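PDB 2NLZ: cephalosporin acylase from Bacillus halodurans, which probably acts as an N-terminal nucleophile hydrolase of the gamma-glutamyltranspeptidase family, named a cephalosporin acylase, although its function has not been established. Local coordinates for residues V26-P31 with I52-A57; L38-A43 with I48-A53; L58-P63 with Q202-T207; A74-K79 with A127-M132. The protein carries 1 engineered substitution. One frame throughout, in Å; residues are numbered along the deposited sequence.

Contact 1. Residues V26-P31 with I52-A57; sequences VATSQP and IATATA
Thr-54 pushes its methyl group against that of Thr-28, tip to tip: CG2 of Thr-54 lies 3.6 Å from CG2 of Thr-28 and 3.9 Å from CB of the same residue. A chi1 of -46° keeps OG1 of Thr-54 beside its own backbone N and turns the methyl outward to strand 24-28. Two residues back on that strand, Val-26 reaches across with CG1, which ends 3.7 Å from OG1 of Thr-54. The hydroxyl is only brushed by this methyl, for its hydrogen bond goes to Ala-50 O, one turn earlier in the helix. Thr-28 likewise uses OG1 elsewhere, bonding to Tyr-360 O on strand 359-365. Strand 24-28 is hydrogen-bonded between strands 359-365 and 535-538, and helix 47-61 packs against strands 24-28 and 359-365, consistent with the layered alpha-beta-beta-alpha fold of the Ntn hydrolases. Leu-361 touches both threonines, and Leu-38 covers Val-26 from helix 31-42. No hydrogen bond joins the two segments: with both buried hydroxyls engaged by main-chain carbonyls, the helix rests on the strand through van der Waals contact, methyl on methyl and methyl against hydroxyl.

Contact 2. Residues L38-A43 with I48-A53; sequences LDILKA and IDAAIA
Helices 31-42 and 47-61 form an antiparallel helical hairpin joined by a short turn, and Ile-40 of the first is the side chain that fills the angle between them, against Asp-49, Ala-50 and Ala-53 of the second. The axes of 38-42 and 48-53 approach to 8.2 Å, with 144° between their directions, and alanines on the second helix make room for the larger residues of the first. Ile-40 divides its two branches between successive turns of the opposing helix. CG2 drops toward the backbone, 3.5 Å from Ala-50 N, and is equally near Asp-49 CB, the two side chains crossing at about a right angle. The other branch goes to the next turn, where CG1 of Ile-40 is 3.8 Å from Ala-53 CB. Shortening Ile-40 to an alanine would remove both branches and is likely to leave a gap against Asp-49 CB, Ala-50 and Ala-53. Asp-49 offers only CB to this apolar seam; a chi1 of -70° carries its carboxylate beside the backbone N, where OD2 accepts from the amides of Asn-46 and Asn-135 and OD1 from that of Leu-136, so the buried carboxylate, probably ionised, is met by main-chain N-H groups. The outer side of helix 31-42 faces another chain: Asp-39 pairs with Lys-42 of the second subunit, and Lys-42 with Asp-39 of that subunit. Beside Ile-40 the seam continues with Leu-41, whose CD1 rests 3.7 Å from Ala-50 CB.

Contact 3. Residues L58-P63 with Q202-T207; sequences LTVLEP and QGHADT
His-204 has its ring anti to its own carbonyl carbon (chi1 -82°), which sends the imidazole out from helix 202-212 to the end of helix 47-61, while Val-60, with CG1 anti to the backbone N (chi1 174°), is left with CG2 as the methyl that meets it. CG2 of Val-60 comes 4.1 Å from CD2 of His-204, the two side chains sliding past each other in opposite directions. The same ring carbon lies 3.8 Å from Thr-59 O and 4.2 Å from Thr-59 CG2, so both residues meet the CD2 side of the imidazole. Here the last turn of helix 47-61 runs into Pro-63, which has no N-H to give to Thr-59 O, the carbonyl four residues earlier. A water takes up that helix-end acceptor, donating to Thr-59 O at 3.1 Å, and it also hydrogen-bonds to NE2 of His-204 at 2.9 Å, lying in the ring plane at the edge. The other ring nitrogen, ND1, is bonded to Ser-201 OG just before helix 202-212; with both nitrogens held, the imidazole is probably restrained from flipping. Helix 143-151 closes over the pair, Ala-149 touching both Val-60 and His-204, and the next carbonyl, Val-60 O, accepts from Tyr-153 OH.

Contact 4. Residues A74-K79 with A127-M132; sequences ALVWTK and AELAKM
Strand 71-78 passes helix 122-133 with Ala-74 and Leu-129 as the nearest residues, their CA atoms 8.9 Å apart, a spacing that side chains alone bridge. The extended backbone directs Ala-74 and Val-76, two residues apart, at the helix, and Leu-129 points back at the strand, its forked end spanning the two. CD2 of Leu-129 lies 4.1 Å from Ala-74 CB, and CD1 is 4.1 Å from Val-76 CG1. A chi1 of 38° places CG1 of Val-76 between the backbone N and the carbonyl carbon, and from there the valine and the leucine slide past each other in opposite directions instead of meeting head-on. All three residues are buried and apolar, and no hydrogen bond crosses. Polar groups of the helix find partners away from the strand segment, Lys-131 NZ pairing with Glu-128 OE2 at 3.5 Å and Glu-128 OE1 accepting from Trp-251 NE1. This is helix-on-strand packing, consistent with the layered fold of the Ntn hydrolases. Strand 71-78 is hydrogen-bonded to strands 81-87 and 370-376. Around Leu-129 the packing is completed by Ile-48 and Ile-52 of helix 47-61, by Leu-85 of strand 81-87 and by Trp-251 of strand 250-259, which also touches Val-76.

Overall arrangement
From the N terminus, strand 24-28 leads into helix 31-42 and back along helix 47-61. Contact 2 closes the short turn between those helices, and contact 1 closes a wider loop around it, returning to the same stretch of helix 47-61; they share Ile-52 and Ala-53. Contact 3 then opens at that helix's C-terminal end and closes a long excursion at helix 202-212. Within this excursion falls contact 4, which joins strand 71-78 to helix 122-133; no loops cross. Helix 47-61 is the common spine: Ser-29 of contact 1 probably hydrogen-bonds to Glu-62 of contact 3, while Ile-48 and Ile-52 reach contact 4. Contacts 3 and 4 do not touch, their centres being about 22 Å apart.

Contact 1. Residues V26-P31 with I52-A57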
loop_
_atom_site.group_PDB
_atom_site.type_symbol
_atom_site.label_atom_id
_atom_site.label_comp_id
_atom_site.label_asym_id
_atom_site.label_seq_id
_atom_site.Cartn_x
_atom_site.Cartn_y
_atom_site.Cartn_z
ATOM N N VAL D 26 -18.959 -8.518 -24.783
ATOM C CA VAL D 26 -19.373 -9.594 -23.902
ATOM C C VAL D 26 -18.482 -9.551 -22.676
ATOM O O VAL D 26 -17.262 -9.408 -22.800
ATOM C CB VAL D 26 -19.273 -10.964 -24.596
ATOM C CG1 VAL D 26 -19.670 -12.069 -23.654
ATOM C CG2 VAL D 26 -20.161 -10.989 -25.799
ATOM N N ALA D 27 -19.104 -9.643 -21.502
ATOM C CA ALA D 27 -18.396 -9.592 -20.242
ATOM C C ALA D 27 -18.896 -10.694 -19.312
ATOM O O ALA D 27 -20.062 -10.711 -18.896
ATOM C CB ALA D 27 -18.541 -8.221 -19.599
ATOM N N THR D 28 -18.002 -11.622 -19.001
ATOM C CA THR D 28 -18.345 -12.752 -18.154
ATOM C C THR D 28 -17.122 -13.358 -17.449
ATOM O O THR D 28 -15.974 -12.953 -17.688
ATOM C CB THR D 28 -19.103 -13.846 -18.944
ATOM O OG1 THR D 28 -19.633 -14.819 -18.031
ATOM C CG2 THR D 28 -18.175 -14.509 -19.977
ATOM N N SER D 29 -17.398 -14.350 -16.602
ATOM C CA SER D 29 -16.414 -14.943 -15.725
ATOM C C SER D 29 -15.590 -16.064 -16.345
ATOM O O SER D 29 -14.791 -16.690 -15.650
ATOM C CB SER D 29 -17.115 -15.471 -14.482
ATOM O OG SER D 29 -18.017 -16.498 -14.826
ATOM N N GLN D 30 -15.770 -16.341 -17.629
ATOM C CA GLN D 30 -14.938 -17.361 -18.265
ATOM C C GLN D 30 -14.563 -16.911 -19.659
ATOM O O GLN D 30 -15.451 -16.726 -20.480
ATOM C CB GLN D 30 -15.686 -18.687 -18.320
ATOM C CG GLN D 30 -14.803 -19.901 -18.120
ATOM C CD GLN D 30 -14.153 -19.935 -16.744
ATOM O OE1 GLN D 30 -12.965 -20.243 -16.617
ATOM N NE2 GLN D 30 -14.928 -19.619 -15.704
ATOM N N PRO D 31 -13.254 -16.726 -19.933
ATOM C CA PRO D 31 -12.800 -16.055 -21.163
ATOM C C PRO D 31 -13.287 -16.730 -22.447
ATOM O O PRO D 31 -13.679 -16.036 -23.397
ATOM C CB PRO D 31 -11.273 -16.110 -21.058
ATOM C CG PRO D 31 -10.995 -16.294 -19.612
ATOM C CD PRO D 31 -12.120 -17.149 -19.099
ATOM N N ILE D 52 -27.150 -15.991 -24.757
ATOM C CA ILE D 52 -27.470 -17.421 -24.758
ATOM C C ILE D 52 -26.212 -18.228 -25.065
ATOM O O ILE D 52 -25.941 -19.222 -24.414
ATOM C CB ILE D 52 -28.615 -17.749 -25.744
ATOM C CG1 ILE D 52 -29.885 -16.982 -25.365
ATOM C CG2 ILE D 52 -28.922 -19.232 -25.753
ATOM C CD1 ILE D 52 -30.910 -16.874 -26.485
ATOM N N ALA D 53 -25.421 -17.766 -26.021
ATOM C CA ALA D 53 -24.167 -18.436 -26.349
ATOM C C ALA D 53 -23.279 -18.579 -25.122
ATOM O O ALA D 53 -22.819 -19.669 -24.783
ATOM C CB ALA D 53 -23.432 -17.686 -27.445
ATOM N N THR D 54 -23.079 -17.458 -24.449
ATOM C CA THR D 54 -22.250 -17.375 -23.268
ATOM C C THR D 54 -22.821 -18.157 -22.083
ATOM O O THR D 54 -22.069 -18.750 -21.317
ATOM C CB THR D 54 -22.078 -15.905 -22.866
ATOM O OG1 THR D 54 -21.761 -15.126 -24.029
ATOM C CG2 THR D 54 -20.974 -15.757 -21.838
ATOM N N ALA D 55 -24.146 -18.154 -21.934
ATOM C CA ALA D 55 -24.781 -18.819 -20.802
ATOM C C ALA D 55 -24.591 -20.315 -20.911
ATOM O O ALA D 55 -24.150 -20.970 -19.962
ATOM C CB ALA D 55 -26.255 -18.477 -20.737
ATOM N N THR D 56 -24.910 -20.844 -22.088
ATOM C CA THR D 56 -24.796 -22.273 -22.358
ATOM C C THR D 56 -23.340 -22.715 -22.341
ATOM O O THR D 56 -23.044 -23.841 -21.940
ATOM C CB THR D 56 -25.435 -22.665 -23.710
ATOM O OG1 THR D 56 -24.950 -21.802 -24.746
ATOM C CG2 THR D 56 -26.942 -22.565 -23.637
ATOM N N ALA D 57 -22.446 -21.832 -22.785
ATOM C CA ALA D 57 -21.008 -22.086 -22.713
ATOM C C ALA D 57 -20.554 -22.272 -21.274
ATOM O O ALA D 57 -19.817 -23.214 -20.982
ATOM C CB ALA D 57 -20.220 -20.971 -23.381
#

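Contact 2. Residues L38-A43 with I48-A53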
loop_
_atom_site.group_PDB
_atom_site.type_symbol
_atom_site.label_atom_id
_atom_site.label_comp_id
_atom_site.label_asym_id
_atom_site.label_seq_id
_atom_site.Cartn_x
_atom_site.Cartn_y
_atom_site.Cartn_z
ATOM N N LEU D 38 -18.867 -13.649 -28.608
ATOM C CA LEU D 38 -18.218 -12.962 -29.711
ATOM C C LEU D 38 -18.395 -13.694 -31.035
ATOM O O LEU D 38 -18.698 -13.069 -32.049
ATOM C CB LEU D 38 -16.737 -12.789 -29.419
ATOM C CG LEU D 38 -16.277 -11.403 -28.973
ATOM C CD1 LEU D 38 -17.231 -10.748 -27.975
ATOM C CD2 LEU D 38 -14.891 -11.529 -28.398
ATOM N N ASP D 39 -18.213 -15.015 -31.019
ATOM C CA ASP D 39 -18.376 -15.834 -32.218
ATOM C C ASP D 39 -19.803 -15.793 -32.743
ATOM O O ASP D 39 -20.028 -15.907 -33.952
ATOM C CB ASP D 39 -17.989 -17.282 -31.945
ATOM C CG ASP D 39 -16.515 -17.445 -31.643
ATOM O OD1 ASP D 39 -16.126 -18.560 -31.209
ATOM O OD2 ASP D 39 -15.753 -16.462 -31.830
ATOM N N ILE D 40 -20.762 -15.636 -31.834
ATOM C CA ILE D 40 -22.160 -15.588 -32.223
ATOM C C ILE D 40 -22.497 -14.226 -32.811
ATOM O O ILE D 40 -23.243 -14.130 -33.788
ATOM C CB ILE D 40 -23.087 -15.996 -31.061
ATOM C CG1 ILE D 40 -23.480 -17.462 -31.218
ATOM C CG2 ILE D 40 -24.348 -15.166 -31.037
ATOM C CD1 ILE D 40 -22.299 -18.422 -31.222
ATOM N N LEU D 41 -21.919 -13.182 -32.226
ATOM C CA LEU D 41 -22.011 -11.839 -32.776
ATOM C C LEU D 41 -21.443 -11.835 -34.203
ATOM O O LEU D 41 -22.059 -11.267 -35.105
ATOM C CB LEU D 41 -21.270 -10.849 -31.869
ATOM C CG LEU D 41 -21.979 -9.865 -30.922
ATOM C CD1 LEU D 41 -23.402 -10.237 -30.595
ATOM C CD2 LEU D 41 -21.182 -9.740 -29.633
ATOM N N LYS D 42 -20.297 -12.499 -34.391
ATOM C CA LYS D 42 -19.680 -12.706 -35.717
ATOM C C LYS D 42 -20.619 -13.326 -36.733
ATOM O O LYS D 42 -20.725 -12.843 -37.858
ATOM C CB LYS D 42 -18.434 -13.596 -35.626
ATOM C CG LYS D 42 -17.133 -12.886 -35.921
ATOM C CD LYS D 42 -15.949 -13.712 -35.449
ATOM C CE LYS D 42 -14.713 -12.836 -35.277
ATOM N NZ LYS D 42 -13.797 -13.372 -34.230
ATOM N N ALA D 43 -21.300 -14.397 -36.330
ATOM C CA ALA D 43 -22.179 -15.132 -37.233
ATOM C C ALA D 43 -23.568 -14.501 -37.353
ATOM O O ALA D 43 -24.539 -15.184 -37.669
ATOM C CB ALA D 43 -22.275 -16.595 -36.806
ATOM N N ILE D 48 -28.704 -10.659 -27.473
ATOM C CA ILE D 48 -29.496 -11.736 -26.882
ATOM C C ILE D 48 -28.902 -13.085 -27.286
ATOM O O ILE D 48 -28.633 -13.942 -26.434
ATOM C CB ILE D 48 -30.989 -11.657 -27.299
ATOM C CG1 ILE D 48 -31.666 -10.424 -26.698
ATOM C CG2 ILE D 48 -31.748 -12.898 -26.869
ATOM C CD1 ILE D 48 -31.681 -9.198 -27.613
ATOM N N ASP D 49 -28.682 -13.261 -28.585
ATOM C CA ASP D 49 -28.041 -14.466 -29.083
ATOM C C ASP D 49 -26.756 -14.712 -28.319
ATOM O O ASP D 49 -26.562 -15.797 -27.770
ATOM C CB ASP D 49 -27.748 -14.352 -30.575
ATOM C CG ASP D 49 -28.997 -14.381 -31.425
ATOM O OD1 ASP D 49 -29.784 -15.350 -31.311
ATOM O OD2 ASP D 49 -29.174 -13.442 -32.225
ATOM N N ALA D 50 -25.901 -13.688 -28.258
ATOM C CA ALA D 50 -24.612 -13.761 -27.552
ATOM C C ALA D 50 -24.740 -14.157 -26.080
ATOM O O ALA D 50 -23.909 -14.898 -25.561
ATOM C CB ALA D 50 -23.851 -12.446 -27.685
ATOM N N ALA D 51 -25.784 -13.653 -25.423
ATOM C CA ALA D 51 -26.044 -13.957 -24.036
ATOM C C ALA D 51 -26.310 -15.448 -23.878
ATOM O O ALA D 51 -25.750 -16.092 -22.990
ATOM C CB ALA D 51 -27.214 -13.147 -23.544
ATOM N N ILE D 52 -27.150 -15.991 -24.757
ATOM C CA ILE D 52 -27.470 -17.421 -24.758
ATOM C C ILE D 52 -26.212 -18.228 -25.065
ATOM O O ILE D 52 -25.941 -19.222 -24.414
ATOM C CB ILE D 52 -28.615 -17.749 -25.744
ATOM C CG1 ILE D 52 -29.885 -16.982 -25.365
ATOM C CG2 ILE D 52 -28.922 -19.232 -25.753
ATOM C CD1 ILE D 52 -30.910 -16.874 -26.485
ATOM N N ALA D 53 -25.421 -17.766 -26.021
ATOM C CA ALA D 53 -24.167 -18.436 -26.349
ATOM C C ALA D 53 -23.279 -18.579 -25.122
ATOM O O ALA D 53 -22.819 -19.669 -24.783
ATOM C CB ALA D 53 -23.432 -17.686 -27.445
#

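Contact 3. Residues L58-P63 with Q202-T207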
loop_
_atom_site.group_PDB
_atom_site.type_symbol
_atom_site.label_atom_id
_atom_site.label_comp_id
_atom_site.label_asym_id
_atom_site.label_seq_id
_atom_site.Cartn_x
_atom_site.Cartn_y
_atom_site.Cartn_z
ATOM N N LEU D 58 -21.027 -21.386 -20.391
ATOM C CA LEU D 58 -20.706 -21.400 -18.954
ATOM C C LEU D 58 -21.158 -22.680 -18.267
ATOM O O LEU D 58 -20.578 -23.111 -17.269
ATOM C CB LEU D 58 -21.338 -20.191 -18.250
ATOM C CG LEU D 58 -20.709 -18.821 -18.512
ATOM C CD1 LEU D 58 -21.651 -17.672 -18.153
ATOM C CD2 LEU D 58 -19.386 -18.673 -17.790
ATOM N N THR D 59 -22.217 -23.269 -18.817
ATOM C CA THR D 59 -22.768 -24.535 -18.355
ATOM C C THR D 59 -21.734 -25.658 -18.442
ATOM O O THR D 59 -21.753 -26.597 -17.650
ATOM C CB THR D 59 -24.042 -24.849 -19.133
ATOM O OG1 THR D 59 -25.160 -24.754 -18.251
ATOM C CG2 THR D 59 -24.005 -26.232 -19.753
ATOM N N VAL D 60 -20.808 -25.520 -19.383
ATOM C CA VAL D 60 -19.758 -26.489 -19.583
ATOM C C VAL D 60 -18.446 -25.999 -18.989
ATOM O O VAL D 60 -17.685 -26.790 -18.431
ATOM C CB VAL D 60 -19.550 -26.769 -21.078
ATOM C CG1 VAL D 60 -18.346 -27.691 -21.290
ATOM C CG2 VAL D 60 -20.834 -27.342 -21.716
ATOM N N LEU D 61 -18.204 -24.690 -19.087
ATOM C CA LEU D 61 -16.898 -24.097 -18.778
ATOM C C LEU D 61 -16.669 -23.778 -17.313
ATOM O O LEU D 61 -15.522 -23.734 -16.850
ATOM C CB LEU D 61 -16.663 -22.849 -19.618
ATOM C CG LEU D 61 -16.539 -23.102 -21.118
ATOM C CD1 LEU D 61 -16.787 -21.823 -21.888
ATOM C CD2 LEU D 61 -15.175 -23.713 -21.429
ATOM N N GLU D 62 -17.757 -23.564 -16.586
ATOM C CA GLU D 62 -17.684 -23.323 -15.140
ATOM C C GLU D 62 -18.732 -24.141 -14.366
ATOM O O GLU D 62 -19.677 -23.575 -13.820
ATOM C CB GLU D 62 -17.847 -21.831 -14.854
ATOM C CG GLU D 62 -17.397 -21.404 -13.480
ATOM C CD GLU D 62 -17.493 -19.905 -13.265
ATOM O OE1 GLU D 62 -17.992 -19.488 -12.202
ATOM O OE2 GLU D 62 -17.070 -19.141 -14.156
ATOM N N PRO D 63 -18.554 -25.478 -14.296
ATOM C CA PRO D 63 -19.566 -26.364 -13.705
ATOM C C PRO D 63 -19.674 -26.228 -12.193
ATOM O O PRO D 63 -20.586 -26.773 -11.580
ATOM C CB PRO D 63 -19.071 -27.769 -14.067
ATOM C CG PRO D 63 -17.968 -27.556 -15.065
ATOM C CD PRO D 63 -17.384 -26.239 -14.756
ATOM N N GLN D 202 -19.162 -35.776 -22.814
ATOM C CA GLN D 202 -20.020 -36.168 -23.930
ATOM C C GLN D 202 -21.484 -36.008 -23.561
ATOM O O GLN D 202 -22.309 -35.689 -24.414
ATOM C CB GLN D 202 -19.753 -37.610 -24.374
ATOM C CG GLN D 202 -19.052 -37.740 -25.724
ATOM C CD GLN D 202 -19.864 -37.185 -26.903
ATOM O OE1 GLN D 202 -21.091 -37.038 -26.827
ATOM N NE2 GLN D 202 -19.175 -36.888 -28.003
ATOM N N GLY D 203 -21.788 -36.227 -22.286
ATOM C CA GLY D 203 -23.125 -36.030 -21.766
ATOM C C GLY D 203 -23.613 -34.621 -22.033
ATOM O O GLY D 203 -24.664 -34.429 -22.653
ATOM N N HIS D 204 -22.832 -33.642 -21.581
ATOM C CA HIS D 204 -23.144 -32.227 -21.774
ATOM C C HIS D 204 -23.376 -31.875 -23.236
ATOM O O HIS D 204 -24.320 -31.161 -23.559
ATOM C CB HIS D 204 -22.030 -31.349 -21.212
ATOM C CG HIS D 204 -22.121 -31.124 -19.736
ATOM N ND1 HIS D 204 -21.824 -32.102 -18.814
ATOM C CD2 HIS D 204 -22.456 -30.024 -19.022
ATOM C CE1 HIS D 204 -21.973 -31.614 -17.596
ATOM N NE2 HIS D 204 -22.362 -30.355 -17.695
ATOM N N ALA D 205 -22.516 -32.392 -24.112
ATOM C CA ALA D 205 -22.658 -32.194 -25.549
ATOM C C ALA D 205 -23.987 -32.729 -26.099
ATOM O O ALA D 205 -24.698 -32.002 -26.804
ATOM C CB ALA D 205 -21.502 -32.829 -26.270
ATOM N N ASP D 206 -24.306 -33.984 -25.762
ATOM C CA ASP D 206 -25.519 -34.666 -26.231
ATOM C C ASP D 206 -26.786 -33.915 -25.852
ATOM O O ASP D 206 -27.667 -33.678 -26.691
ATOM C CB ASP D 206 -25.588 -36.096 -25.674
ATOM C CG ASP D 206 -24.537 -37.015 -26.280
ATOM O OD1 ASP D 206 -24.013 -36.698 -27.368
ATOM O OD2 ASP D 206 -24.231 -38.057 -25.660
ATOM N N THR D 207 -26.864 -33.534 -24.584
ATOM C CA THR D 207 -28.057 -32.878 -24.084
ATOM C C THR D 207 -28.197 -31.444 -24.612
ATOM O O THR D 207 -29.310 -31.000 -24.913
ATOM C CB THR D 207 -28.169 -32.966 -22.545
ATOM O OG1 THR D 207 -29.301 -32.218 -22.104
ATOM C CG2 THR D 207 -26.966 -32.410 -21.898
HETATM O O HOH W 1 -22.670 -28.582 -15.417
#

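Contact 4. Residues A74-K79 with A127-M132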
loop_
_atom_site.group_PDB
_atom_site.type_symbol
_atom_site.label_atom_id
_atom_site.label_comp_id
_atom_site.label_asym_id
_atom_site.label_seq_id
_atom_site.Cartn_x
_atom_site.Cartn_y
_atom_site.Cartn_z
ATOM N N ALA D 74 -33.177 -12.809 -16.563
ATOM C CA ALA D 74 -32.651 -11.833 -17.528
ATOM C C ALA D 74 -33.385 -10.507 -17.544
ATOM O O ALA D 74 -34.609 -10.460 -17.412
ATOM C CB ALA D 74 -32.603 -12.418 -18.934
ATOM N N LEU D 75 -32.609 -9.435 -17.672
ATOM C CA LEU D 75 -33.137 -8.138 -18.044
ATOM C C LEU D 75 -32.566 -7.823 -19.412
ATOM O O LEU D 75 -31.354 -7.663 -19.567
ATOM C CB LEU D 75 -32.773 -7.054 -17.028
ATOM C CG LEU D 75 -33.699 -6.902 -15.812
ATOM C CD1 LEU D 75 -33.223 -5.822 -14.860
ATOM C CD2 LEU D 75 -35.113 -6.606 -16.271
ATOM N N VAL D 76 -33.436 -7.770 -20.414
ATOM C CA VAL D 76 -32.987 -7.529 -21.784
ATOM C C VAL D 76 -33.570 -6.230 -22.339
ATOM O O VAL D 76 -34.779 -5.997 -22.278
ATOM C CB VAL D 76 -33.246 -8.769 -22.713
ATOM C CG1 VAL D 76 -34.561 -9.426 -22.378
ATOM C CG2 VAL D 76 -33.218 -8.378 -24.168
ATOM N N TRP D 77 -32.687 -5.370 -22.830
ATOM C CA TRP D 77 -33.112 -4.129 -23.470
ATOM C C TRP D 77 -33.026 -4.279 -24.963
ATOM O O TRP D 77 -31.945 -4.469 -25.514
ATOM C CB TRP D 77 -32.238 -2.952 -23.058
ATOM C CG TRP D 77 -32.670 -1.635 -23.654
ATOM C CD1 TRP D 77 -32.344 -1.131 -24.892
ATOM C CD2 TRP D 77 -33.485 -0.637 -23.022
ATOM N NE1 TRP D 77 -32.909 0.116 -25.060
ATOM C CE2 TRP D 77 -33.611 0.439 -23.927
ATOM C CE3 TRP D 77 -34.117 -0.547 -21.771
ATOM C CZ2 TRP D 77 -34.344 1.580 -23.622
ATOM C CZ3 TRP D 77 -34.849 0.583 -21.476
ATOM C CH2 TRP D 77 -34.958 1.629 -22.395
ATOM N N THR D 78 -34.176 -4.166 -25.610
ATOM C CA THR D 78 -34.259 -4.298 -27.048
ATOM C C THR D 78 -35.469 -3.516 -27.530
ATOM O O THR D 78 -36.523 -3.531 -26.872
ATOM C CB THR D 78 -34.323 -5.790 -27.472
ATOM O OG1 THR D 78 -34.418 -5.889 -28.894
ATOM C CG2 THR D 78 -35.499 -6.502 -26.818
ATOM N N LYS D 79 -35.300 -2.838 -28.673
ATOM C CA LYS D 79 -36.318 -1.954 -29.282
ATOM C C LYS D 79 -36.810 -0.894 -28.296
ATOM O O LYS D 79 -38.021 -0.733 -28.107
ATOM C CB LYS D 79 -37.540 -2.726 -29.843
ATOM C CG LYS D 79 -37.367 -4.227 -30.149
ATOM C CD LYS D 79 -36.927 -4.509 -31.581
ATOM C CE LYS D 79 -36.885 -6.015 -31.833
ATOM N NZ LYS D 79 -36.521 -6.347 -33.237
ATOM N N ALA D 127 -34.406 -20.878 -24.726
ATOM C CA ALA D 127 -35.289 -20.998 -25.888
ATOM C C ALA D 127 -36.207 -19.792 -26.096
ATOM O O ALA D 127 -36.270 -19.242 -27.205
ATOM C CB ALA D 127 -36.111 -22.270 -25.793
ATOM N N GLU D 128 -36.909 -19.390 -25.033
ATOM C CA GLU D 128 -37.796 -18.232 -25.084
ATOM C C GLU D 128 -37.069 -16.929 -25.409
ATOM O O GLU D 128 -37.623 -16.061 -26.085
ATOM C CB GLU D 128 -38.576 -18.074 -23.778
ATOM C CG GLU D 128 -40.017 -18.593 -23.839
ATOM C CD GLU D 128 -40.973 -17.672 -24.583
ATOM O OE1 GLU D 128 -40.846 -16.438 -24.466
ATOM O OE2 GLU D 128 -41.866 -18.195 -25.279
ATOM N N LEU D 129 -35.836 -16.801 -24.929
ATOM C CA LEU D 129 -35.024 -15.630 -25.208
ATOM C C LEU D 129 -34.676 -15.591 -26.691
ATOM O O LEU D 129 -34.714 -14.531 -27.313
ATOM C CB LEU D 129 -33.753 -15.675 -24.368
ATOM C CG LEU D 129 -33.226 -14.433 -23.650
ATOM C CD1 LEU D 129 -34.285 -13.377 -23.478
ATOM C CD2 LEU D 129 -32.692 -14.855 -22.290
ATOM N N ALA D 130 -34.364 -16.762 -27.246
ATOM C CA ALA D 130 -33.996 -16.901 -28.652
ATOM C C ALA D 130 -35.185 -16.622 -29.554
ATOM O O ALA D 130 -35.095 -15.807 -30.476
ATOM C CB ALA D 130 -33.448 -18.291 -28.922
ATOM N N LYS D 131 -36.293 -17.304 -29.265
ATOM C CA LYS D 131 -37.527 -17.175 -30.026
ATOM C C LYS D 131 -38.004 -15.726 -30.089
ATOM O O LYS D 131 -38.372 -15.234 -31.154
ATOM C CB LYS D 131 -38.617 -18.090 -29.433
ATOM C CG LYS D 131 -40.012 -17.967 -30.083
ATOM C CD LYS D 131 -40.853 -19.249 -29.940
ATOM C CE LYS D 131 -41.632 -19.316 -28.624
ATOM N NZ LYS D 131 -42.882 -18.509 -28.663
ATOM N N MET D 132 -37.963 -15.033 -28.958
ATOM C CA MET D 132 -38.592 -13.731 -28.884
ATOM C C MET D 132 -37.717 -12.588 -29.387
ATOM O O MET D 132 -38.216 -11.687 -30.063
ATOM C CB MET D 132 -39.099 -13.452 -27.466
ATOM C CG MET D 132 -40.328 -12.538 -27.400
ATOM S SD MET D 132 -41.917 -13.406 -27.323
ATOM C CE MET D 132 -42.215 -13.834 -29.045
#